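Side-chain contact in uncharacterized protein, DUF633, LMOf2365_1472 (Listeria monocytogenes str. 4b F2365, PDB 3GNL), which is of unknown function but probably methylates N1 of adenine 22 in tRNA, using a Rossmann-like methyltransferase domain: residues I203-T206 with I207-Q211. Numbering follows the deposited sequence.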
ATOM      1  N   ILE A 203     -25.693  -1.261   9.387  1.00 16.50           N
ATOM      2  CA  ILE A 203     -26.254  -0.860   8.115  1.00 17.40           C
ATOM      3  C   ILE A 203     -27.343  -1.856   7.745  1.00 17.91           C
ATOM      4  O   ILE A 203     -28.386  -1.451   7.237  1.00 17.78           O
ATOM      5  CB  ILE A 203     -25.193  -0.798   6.991  1.00 16.83           C
ATOM      6  CG1 ILE A 203     -24.194   0.324   7.299  1.00 17.63           C
ATOM      7  CG2 ILE A 203     -25.836  -0.533   5.592  1.00 18.90           C
ATOM      8  CD1 ILE A 203     -22.966   0.232   6.394  1.00 19.48           C
ATOM      9  N   ILE A 204     -27.078  -3.145   7.905  1.00 19.17           N
ATOM     10  CA  ILE A 204     -28.139  -4.124   7.596  1.00 21.39           C
ATOM     11  C   ILE A 204     -29.424  -3.827   8.347  1.00 22.23           C
ATOM     12  O   ILE A 204     -30.509  -3.861   7.731  1.00 22.35           O
ATOM     13  CB  ILE A 204     -27.694  -5.558   7.892  1.00 21.45           C
ATOM     14  CG1 ILE A 204     -26.638  -5.960   6.863  1.00 21.77           C
ATOM     15  CG2 ILE A 204     -28.881  -6.527   7.772  1.00 23.23           C
ATOM     16  CD1 ILE A 204     -25.931  -7.213   7.210  1.00 23.44           C
ATOM     17  N   GLN A 205     -29.300  -3.541   9.630  1.00 21.32           N
ATOM     18  CA  GLN A 205     -30.494  -3.260  10.451  1.00 22.51           C
ATOM     19  C   GLN A 205     -31.217  -2.015   9.912  1.00 21.27           C
ATOM     20  O   GLN A 205     -32.433  -2.030   9.700  1.00 23.49           O
ATOM     21  CB  GLN A 205     -30.129  -3.174  11.930  1.00 25.51           C
ATOM     22  CG  GLN A 205     -31.221  -2.447  12.794  1.00 32.52           C
ATOM     23  CD  GLN A 205     -31.641  -3.145  14.082  1.00 36.99           C
ATOM     24  OE1 GLN A 205     -32.748  -3.716  14.168  1.00 40.04           O
ATOM     25  NE2 GLN A 205     -30.803  -3.059  15.102  1.00 39.38           N
ATOM     26  N   THR A 206     -30.472  -0.963   9.574  1.00 19.53           N
ATOM     27  CA  THR A 206     -31.053   0.278   9.055  1.00 20.06           C
ATOM     28  C   THR A 206     -31.819   0.015   7.758  1.00 21.84           C
ATOM     29  O   THR A 206     -32.946   0.501   7.579  1.00 22.41           O
ATOM     30  CB  THR A 206     -29.974   1.326   8.834  1.00 21.91           C
ATOM     31  OG1 THR A 206     -29.445   1.686  10.110  1.00 22.84           O
ATOM     32  CG2 THR A 206     -30.521   2.538   8.121  1.00 23.93           C
ATOM     33  N   ILE A 207     -31.248  -0.785   6.863  1.00 20.58           N
ATOM     34  CA  ILE A 207     -31.930  -1.028   5.603  1.00 21.13           C
ATOM     35  C   ILE A 207     -33.170  -1.903   5.796  1.00 22.41           C
ATOM     36  O   ILE A 207     -34.218  -1.620   5.191  1.00 23.17           O
ATOM     37  CB  ILE A 207     -30.983  -1.712   4.598  1.00 20.80           C
ATOM     38  CG1 ILE A 207     -29.863  -0.734   4.229  1.00 22.37           C
ATOM     39  CG2 ILE A 207     -31.769  -2.157   3.316  1.00 23.35           C
ATOM     40  CD1 ILE A 207     -28.738  -1.432   3.462  1.00 23.92           C
ATOM     41  N   SER A 208     -33.025  -2.922   6.641  1.00 23.01           N
ATOM     42  CA  SER A 208     -34.025  -3.970   6.837  1.00 27.25           C
ATOM     43  C   SER A 208     -35.254  -3.390   7.465  1.00 29.41           C
ATOM     44  O   SER A 208     -36.365  -3.885   7.219  1.00 29.71           O
ATOM     45  CB  SER A 208     -33.468  -5.063   7.750  1.00 27.74           C
ATOM     46  OG  SER A 208     -32.434  -5.776   7.090  1.00 32.60           O
ATOM     47  N   ASN A 209     -35.067  -2.333   8.245  1.00 28.40           N
ATOM     48  CA  ASN A 209     -36.194  -1.708   8.923  1.00 30.46           C
ATOM     49  C   ASN A 209     -36.803  -0.530   8.176  1.00 30.83           C
ATOM     50  O   ASN A 209     -37.640   0.168   8.721  1.00 32.51           O
ATOM     51  CB  ASN A 209     -35.840  -1.332  10.367  1.00 30.34           C
ATOM     52  CG  ASN A 209     -35.412  -2.551  11.218  1.00 33.09           C
ATOM     53  OD1 ASN A 209     -36.023  -3.621  11.160  1.00 35.16           O
ATOM     54  ND2 ASN A 209     -34.372  -2.373  12.023  1.00 32.87           N
ATOM     55  N   ASN A 210     -36.417  -0.326   6.922  1.00 29.83           N
ATOM     56  CA  ASN A 210     -37.072   0.670   6.048  1.00 30.91           C
ATOM     57  C   ASN A 210     -37.771  -0.052   4.898  1.00 29.90           C
ATOM     58  O   ASN A 210     -37.466   0.192   3.726  1.00 28.56           O
ATOM     59  CB  ASN A 210     -36.055   1.646   5.422  1.00 34.12           C
ATOM     60  CG  ASN A 210     -35.278   2.440   6.435  1.00 37.58           C
ATOM     61  OD1 ASN A 210     -34.244   3.052   6.103  1.00 38.96           O
ATOM     62  ND2 ASN A 210     -35.741   2.416   7.689  1.00 37.90           N
ATOM     63  N   GLN A 211     -38.696  -0.950   5.235  0.70 30.79           N
ATOM     64  CA  GLN A 211     -39.446  -1.728   4.256  0.70 32.36           C
ATOM     65  C   GLN A 211     -40.298  -0.776   3.400  0.70 31.84           C
ATOM     66  O   GLN A 211     -40.835   0.221   3.919  0.70 31.48           O
ATOM     67  CB  GLN A 211     -40.342  -2.763   4.954  0.70 34.01           C
ATOM     68  CG  GLN A 211     -39.789  -3.327   6.252  0.70 36.37           C
ATOM     69  CD  GLN A 211     -39.315  -4.756   6.127  0.70 37.73           C
ATOM     70  OE1 GLN A 211     -39.893  -5.668   6.735  0.70 38.88           O
ATOM     71  NE2 GLN A 211     -38.254  -4.969   5.354  0.70 38.52           N
TER
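I203 meets I207 one helical turn on: the backbone N of I207 donates to I203 O (3.0 Å), and beside that bond the two side chains run alongside each other, pointing the same way. The touch is made by the branch methyl CG2 of I203 against the terminal CD1 of I207, 3.7 Å apart, while CG1 of I207 rests 3.4 Å from I203 O. I204 O is gripped twice by S208. The backbone N takes the usual i to i+4 bond, and OG of S208, turned beside its own backbone N (chi1 -69°), bends back to give a second bond to I204 O, 2.8 Å long and from above the carbonyl plane, so the hydroxyl's proton is spent within its own helix. The CG2 methyl of I204 lies against the same OG. Q205 closes the last such pair: its carbonyl O accepts from N209 N at 3.0 Å, and its side chain, bent at chi2, brings OE1 to N209 ND2, also 3.0 Å away. OE1 lies in the amide plane of N209; the two amide planes are turned 42° apart, and the bond itself is bent, 146° at the hydrogen. T206 breaks the pattern. N210 CG lies 3.2 Å from T206 O, yet N210 N bonds instead to I207 O, and T206 OG1 turns back to N202 O. I203, I204, I207 and S208 also touch L224, I228, N217 and I221 of helix 215-235, respectively. This is the C-terminal end of helix 187-208, where N209 leaves helical geometry and the chain turns toward its partner in an antiparallel helical hairpin projecting from the Rossmann-like domain.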